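Local atomic coordinates of membrane-associated protein VP24 (Marburg virus - Musoke, Kenya, 1980, PDB entry 4OR8), a protein that probably acts as a minor matrix protein of the virion, with a role in nucleocapsid assembly and virus budding. Residues 108-113 against 139-144; 123-128 against 161-166. All coordinates share one frame; numbering follows the deposited sequence. Where two conformers were deposited one is given.

Contact 1 of 2, residues 108-113 against 139-144; sequences LRILLG and WLLLEV
R109 reaches from helix 104-115 to the C-terminal end of helix 127-142, where its guanidinium meets W139, L140, E143 and V144. CG stands anti to the backbone N (chi1 -171°), and the extended run from CG to NE spans the gap to the neighbouring helix. NH2 donates to the carbonyl O of W139 at 3.1 Å, coming from above the carbonyl plane; E143 N reaches that same oxygen from the opposite face, as a backbone bond of the last helical turn. NE makes a weak, bent bond to L140 O (N-H...O 131°). NH2 also lies over one face of the W139 ring, a cation-pi contact with R109 CZ 4.5 Å from the centroid of the five-membered ring and the guanidinium and ring planes 76° apart. V144 CA covers one face of the guanidinium and L140 CD2 the other. Outside the segments, T145 O accepts from R109 NH2, and T145 OG1 takes the W139 NE1 hydrogen. The arrangement is a buried helix-helix packing in the pyramidal fold of VP24, with an arginine laid against the last carbonyls of one helix. Next along, I110 sets its carbonyl O and CG2 against L141 CD2, the two methyl carbons 4.0 Å apart. G113, having no side chain, brings its CA to 4.0 Å from L140 CB and 3.9 Å from L141 CD2.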
loop_
_atom_site.group_PDB
_atom_site.type_symbol
_atom_site.label_atom_id
_atom_site.label_comp_id
_atom_site.label_asym_id
_atom_site.label_seq_id
_atom_site.Cartn_x
_atom_site.Cartn_y
_atom_site.Cartn_z
ATOM N N LEU B 108 -2.056 -12.916 -5.934
ATOM C CA LEU B 108 -1.846 -13.303 -4.548
ATOM C C LEU B 108 -1.643 -14.804 -4.471
ATOM O O LEU B 108 -0.801 -15.291 -3.717
ATOM C CB LEU B 108 -3.040 -12.905 -3.679
ATOM C CG LEU B 108 -2.947 -13.378 -2.225
ATOM C CD1 LEU B 108 -1.827 -12.660 -1.499
ATOM C CD2 LEU B 108 -4.261 -13.191 -1.496
ATOM N N ARG B 109 -2.429 -15.529 -5.260
ATOM C CA ARG B 109 -2.350 -16.983 -5.303
ATOM C C ARG B 109 -0.953 -17.410 -5.725
ATOM O O ARG B 109 -0.364 -18.311 -5.134
ATOM C CB ARG B 109 -3.391 -17.531 -6.276
ATOM C CG ARG B 109 -3.566 -19.038 -6.249
ATOM C CD ARG B 109 -4.554 -19.471 -7.327
ATOM N NE ARG B 109 -4.581 -20.918 -7.522
ATOM C CZ ARG B 109 -5.555 -21.712 -7.095
ATOM N NH1 ARG B 109 -6.596 -21.205 -6.447
ATOM N NH2 ARG B 109 -5.490 -23.017 -7.319
ATOM N N ILE B 110 -0.430 -16.740 -6.746
ATOM C CA ILE B 110 0.923 -16.980 -7.231
ATOM C C ILE B 110 1.946 -16.682 -6.142
ATOM O O ILE B 110 2.896 -17.439 -5.939
ATOM C CB ILE B 110 1.220 -16.112 -8.471
ATOM C CG1 ILE B 110 0.397 -16.600 -9.664
ATOM C CG2 ILE B 110 2.700 -16.132 -8.810
ATOM C CD1 ILE B 110 0.616 -15.799 -10.925
ATOM N N LEU B 111 1.734 -15.579 -5.435
ATOM C CA LEU B 111 2.637 -15.150 -4.378
ATOM C C LEU B 111 2.665 -16.191 -3.260
ATOM O O LEU B 111 3.724 -16.511 -2.719
ATOM C CB LEU B 111 2.202 -13.781 -3.852
ATOM C CG LEU B 111 3.206 -12.926 -3.076
ATOM C CD1 LEU B 111 2.801 -11.465 -3.153
ATOM C CD2 LEU B 111 3.287 -13.372 -1.628
ATOM N N LEU B 112 1.497 -16.728 -2.929
ATOM C CA LEU B 112 1.399 -17.759 -1.903
ATOM C C LEU B 112 2.129 -19.030 -2.319
ATOM O O LEU B 112 2.753 -19.694 -1.491
ATOM C CB LEU B 112 -0.062 -18.062 -1.573
ATOM C CG LEU B 112 -0.693 -17.131 -0.539
ATOM C CD1 LEU B 112 -2.154 -17.470 -0.323
ATOM C CD2 LEU B 112 0.068 -17.227 0.768
ATOM N N GLY B 113 2.052 -19.365 -3.603
ATOM C CA GLY B 113 2.742 -20.530 -4.123
ATOM C C GLY B 113 4.240 -20.419 -3.909
ATOM O O GLY B 113 4.907 -21.393 -3.562
ATOM N N TRP B 139 -0.224 -26.546 -6.950
ATOM C CA TRP B 139 -1.643 -26.270 -7.130
ATOM C C TRP B 139 -1.927 -24.770 -7.154
ATOM O O TRP B 139 -2.756 -24.297 -7.932
ATOM C CB TRP B 139 -2.458 -26.955 -6.030
ATOM C CG TRP B 139 -3.840 -26.413 -5.873
ATOM C CD1 TRP B 139 -4.833 -26.422 -6.806
ATOM C CD2 TRP B 139 -4.391 -25.793 -4.706
ATOM N NE1 TRP B 139 -5.967 -25.838 -6.295
ATOM C CE2 TRP B 139 -5.722 -25.444 -5.006
ATOM C CE3 TRP B 139 -3.886 -25.496 -3.436
ATOM C CZ2 TRP B 139 -6.555 -24.813 -4.087
ATOM C CZ3 TRP B 139 -4.717 -24.872 -2.520
ATOM C CH2 TRP B 139 -6.035 -24.537 -2.852
ATOM N N LEU B 140 -1.231 -24.022 -6.305
ATOM C CA LEU B 140 -1.433 -22.580 -6.240
ATOM C C LEU B 140 -0.823 -21.860 -7.440
ATOM O O LEU B 140 -1.373 -20.872 -7.923
ATOM C CB LEU B 140 -0.869 -22.018 -4.935
ATOM C CG LEU B 140 -1.608 -22.441 -3.664
ATOM C CD1 LEU B 140 -0.772 -22.147 -2.434
ATOM C CD2 LEU B 140 -2.950 -21.737 -3.581
ATOM N N LEU B 141 0.307 -22.361 -7.926
ATOM C CA LEU B 141 1.014 -21.708 -9.022
ATOM C C LEU B 141 0.435 -22.033 -10.396
ATOM O O LEU B 141 0.394 -21.173 -11.275
ATOM C CB LEU B 141 2.502 -22.071 -8.994
ATOM C CG LEU B 141 3.333 -21.524 -7.832
ATOM C CD1 LEU B 141 4.725 -22.127 -7.840
ATOM C CD2 LEU B 141 3.408 -20.012 -7.903
ATOM N N LEU B 142 -0.010 -23.271 -10.581
ATOM C CA LEU B 142 -0.418 -23.736 -11.906
ATOM C C LEU B 142 -1.931 -23.780 -12.123
ATOM O O LEU B 142 -2.396 -23.801 -13.261
ATOM C CB LEU B 142 0.186 -25.112 -12.190
ATOM C CG LEU B 142 1.711 -25.205 -12.158
ATOM C CD1 LEU B 142 2.157 -26.634 -12.401
ATOM C CD2 LEU B 142 2.323 -24.268 -13.184
ATOM N N GLU B 143 -2.699 -23.795 -11.040
ATOM C CA GLU B 143 -4.148 -23.927 -11.155
ATOM C C GLU B 143 -4.892 -22.719 -10.603
ATOM O O GLU B 143 -4.308 -21.860 -9.939
ATOM C CB GLU B 143 -4.624 -25.194 -10.443
ATOM C CG GLU B 143 -3.838 -26.441 -10.805
ATOM C CD GLU B 143 -4.232 -27.640 -9.966
ATOM O OE1 GLU B 143 -5.443 -27.941 -9.888
ATOM O OE2 GLU B 143 -3.330 -28.275 -9.378
ATOM N N VAL B 144 -6.190 -22.662 -10.886
ATOM C CA VAL B 144 -7.047 -21.599 -10.379
ATOM C C VAL B 144 -8.262 -22.207 -9.691
ATOM O O VAL B 144 -9.187 -21.499 -9.295
ATOM C CB VAL B 144 -7.514 -20.658 -11.504
ATOM C CG1 VAL B 144 -6.319 -19.954 -12.135
ATOM C CG2 VAL B 144 -8.307 -21.431 -12.552
#

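Contact 2 of 2, residues 123-128 against 161-166; sequences QSLIPG and SDMFKI
M163 and I126 are brought together by the bent chain of M163 and the first torsion of I126: chi1 of -71° sets M163 CG anti to its carbonyl carbon, and chi2 of -64° turns SD off the extended course, while I126 holds CG1 between its backbone N and carbonyl carbon. The result is loop-to-helix packing, in which residues leading into helix 127-142, with I126 at its N-cap position, lie against the first turns of helix 161-178. The thioether is the main contact. I126 N donates to M163 SD in a weak bond of 3.7 Å, long as bonds to sulfur acceptors usually are, though nearly straight (165°). Around it the packing is apolar: M163 CE rests 3.7 Å from I126 CG2, and M163 CG lies 3.8 Å from I126 CD1, with the two side chains crossing at a slant. F129, in the first turn of helix 127-142, also touches M163. One turn further along the second helix, I166 sends CG2 to S124 OG at 3.6 Å, on the partly exposed side of the contact. L125 and I166 lie alongside each other, running antiparallel, and L125 CD2 touches both M163 SD and I166 CG2, at 3.8 Å from each.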
loop_
_atom_site.group_PDB
_atom_site.type_symbol
_atom_site.label_atom_id
_atom_site.label_comp_id
_atom_site.label_asym_id
_atom_site.label_seq_id
_atom_site.Cartn_x
_atom_site.Cartn_y
_atom_site.Cartn_z
ATOM N N GLN B 123 12.322 -26.106 6.176
ATOM C CA GLN B 123 13.491 -26.589 6.878
ATOM C C GLN B 123 13.083 -27.302 8.168
ATOM O O GLN B 123 13.771 -28.212 8.631
ATOM C CB GLN B 123 14.473 -25.432 7.096
ATOM C CG GLN B 123 15.176 -25.420 8.420
ATOM C CD GLN B 123 14.403 -24.648 9.466
ATOM O OE1 GLN B 123 13.246 -24.278 9.256
ATOM N NE2 GLN B 123 15.042 -24.395 10.603
ATOM N N SER B 124 11.927 -26.927 8.708
ATOM C CA SER B 124 11.423 -27.533 9.939
ATOM C C SER B 124 10.178 -28.391 9.718
ATOM O O SER B 124 9.481 -28.747 10.670
ATOM C CB SER B 124 11.130 -26.454 10.981
ATOM O OG SER B 124 10.222 -25.494 10.470
ATOM N N LEU B 125 9.904 -28.721 8.462
ATOM C CA LEU B 125 8.783 -29.587 8.126
ATOM C C LEU B 125 9.249 -31.031 8.027
ATOM O O LEU B 125 10.369 -31.301 7.593
ATOM C CB LEU B 125 8.167 -29.173 6.790
ATOM C CG LEU B 125 7.662 -27.739 6.649
ATOM C CD1 LEU B 125 7.093 -27.517 5.257
ATOM C CD2 LEU B 125 6.628 -27.432 7.711
ATOM N N ILE B 126 8.387 -31.956 8.431
ATOM C CA ILE B 126 8.654 -33.372 8.232
ATOM C C ILE B 126 8.503 -33.697 6.747
ATOM O O ILE B 126 7.631 -33.141 6.080
ATOM C CB ILE B 126 7.716 -34.244 9.093
ATOM C CG1 ILE B 126 6.263 -33.803 8.923
ATOM C CG2 ILE B 126 8.107 -34.146 10.552
ATOM C CD1 ILE B 126 5.311 -34.495 9.869
ATOM N N PRO B 127 9.369 -34.586 6.223
ATOM C CA PRO B 127 9.462 -34.917 4.794
ATOM C C PRO B 127 8.125 -35.272 4.149
ATOM O O PRO B 127 7.870 -34.870 3.013
ATOM C CB PRO B 127 10.386 -36.134 4.782
ATOM C CG PRO B 127 11.243 -35.947 5.977
ATOM C CD PRO B 127 10.354 -35.340 7.019
ATOM N N GLY B 128 7.288 -36.016 4.864
ATOM C CA GLY B 128 5.977 -36.371 4.357
ATOM C C GLY B 128 5.112 -35.153 4.107
ATOM O O GLY B 128 4.480 -35.034 3.058
ATOM N N SER B 161 -1.210 -30.697 13.805
ATOM C CA SER B 161 -1.449 -29.333 14.259
ATOM C C SER B 161 -0.147 -28.533 14.252
ATOM O O SER B 161 -0.128 -27.369 13.857
ATOM C CB SER B 161 -2.089 -29.318 15.651
ATOM O OG SER B 161 -1.157 -29.694 16.649
ATOM N N ASP B 162 0.938 -29.173 14.681
ATOM C CA ASP B 162 2.266 -28.565 14.646
ATOM C C ASP B 162 2.661 -28.124 13.238
ATOM O O ASP B 162 3.122 -26.998 13.037
ATOM C CB ASP B 162 3.312 -29.539 15.188
ATOM C CG ASP B 162 3.467 -29.452 16.690
ATOM O OD1 ASP B 162 2.569 -28.887 17.350
ATOM O OD2 ASP B 162 4.488 -29.951 17.209
ATOM N N MET B 163 2.477 -29.017 12.270
ATOM C CA MET B 163 2.814 -28.720 10.882
ATOM C C MET B 163 1.938 -27.615 10.295
ATOM O O MET B 163 2.400 -26.809 9.491
ATOM C CB MET B 163 2.742 -29.987 10.030
ATOM C CG MET B 163 3.870 -30.964 10.315
ATOM S SD MET B 163 5.490 -30.280 9.899
ATOM C CE MET B 163 6.474 -30.873 11.273
ATOM N N PHE B 164 0.676 -27.582 10.705
ATOM C CA PHE B 164 -0.229 -26.516 10.303
ATOM C C PHE B 164 0.242 -25.186 10.884
ATOM O O PHE B 164 0.277 -24.171 10.192
ATOM C CB PHE B 164 -1.649 -26.826 10.779
ATOM C CG PHE B 164 -2.651 -25.760 10.443
ATOM C CD1 PHE B 164 -2.927 -24.740 11.340
ATOM C CD2 PHE B 164 -3.322 -25.780 9.233
ATOM C CE1 PHE B 164 -3.846 -23.759 11.030
ATOM C CE2 PHE B 164 -4.245 -24.803 8.921
ATOM C CZ PHE B 164 -4.508 -23.791 9.819
ATOM N N LYS B 165 0.597 -25.205 12.164
ATOM C CA LYS B 165 1.051 -24.012 12.862
ATOM C C LYS B 165 2.304 -23.451 12.201
ATOM O O LYS B 165 2.394 -22.254 11.927
ATOM C CB LYS B 165 1.348 -24.341 14.325
ATOM C CG LYS B 165 0.756 -23.359 15.311
ATOM C CD LYS B 165 -0.685 -23.703 15.631
ATOM C CE LYS B 165 -0.756 -24.920 16.531
ATOM N NZ LYS B 165 -0.030 -24.690 17.812
ATOM N N ILE B 166 3.265 -24.332 11.945
ATOM C CA ILE B 166 4.521 -23.945 11.314
ATOM C C ILE B 166 4.282 -23.384 9.917
ATOM O O ILE B 166 4.878 -22.375 9.529
ATOM C CB ILE B 166 5.500 -25.139 11.246
ATOM C CG1 ILE B 166 5.950 -25.531 12.654
ATOM C CG2 ILE B 166 6.710 -24.805 10.386
ATOM C CD1 ILE B 166 6.908 -26.698 12.685
#

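How the contacts relate
Contacts 1 and 2 share helix 127-142 but use its two ends: its C-terminal turn in contact 1, the approach to its first turn in contact 2. Their centres are 20 Å apart. Contact 1 is central, about 7 Å from the centre of the chain, and buries 443 Å²; contact 2, about 21 Å out, is partly buried and covers 253 Å². The chemistry follows: the inner contact pairs two helices and the turn after one of them, surrounding a buried arginine with carbonyls and a ring, which probably eases its burial, whereas the outer one relies on methyls and a thioether, with a single weak bond. Helix 161-178 also links them, since its later residues F175 and M178 pack on L111.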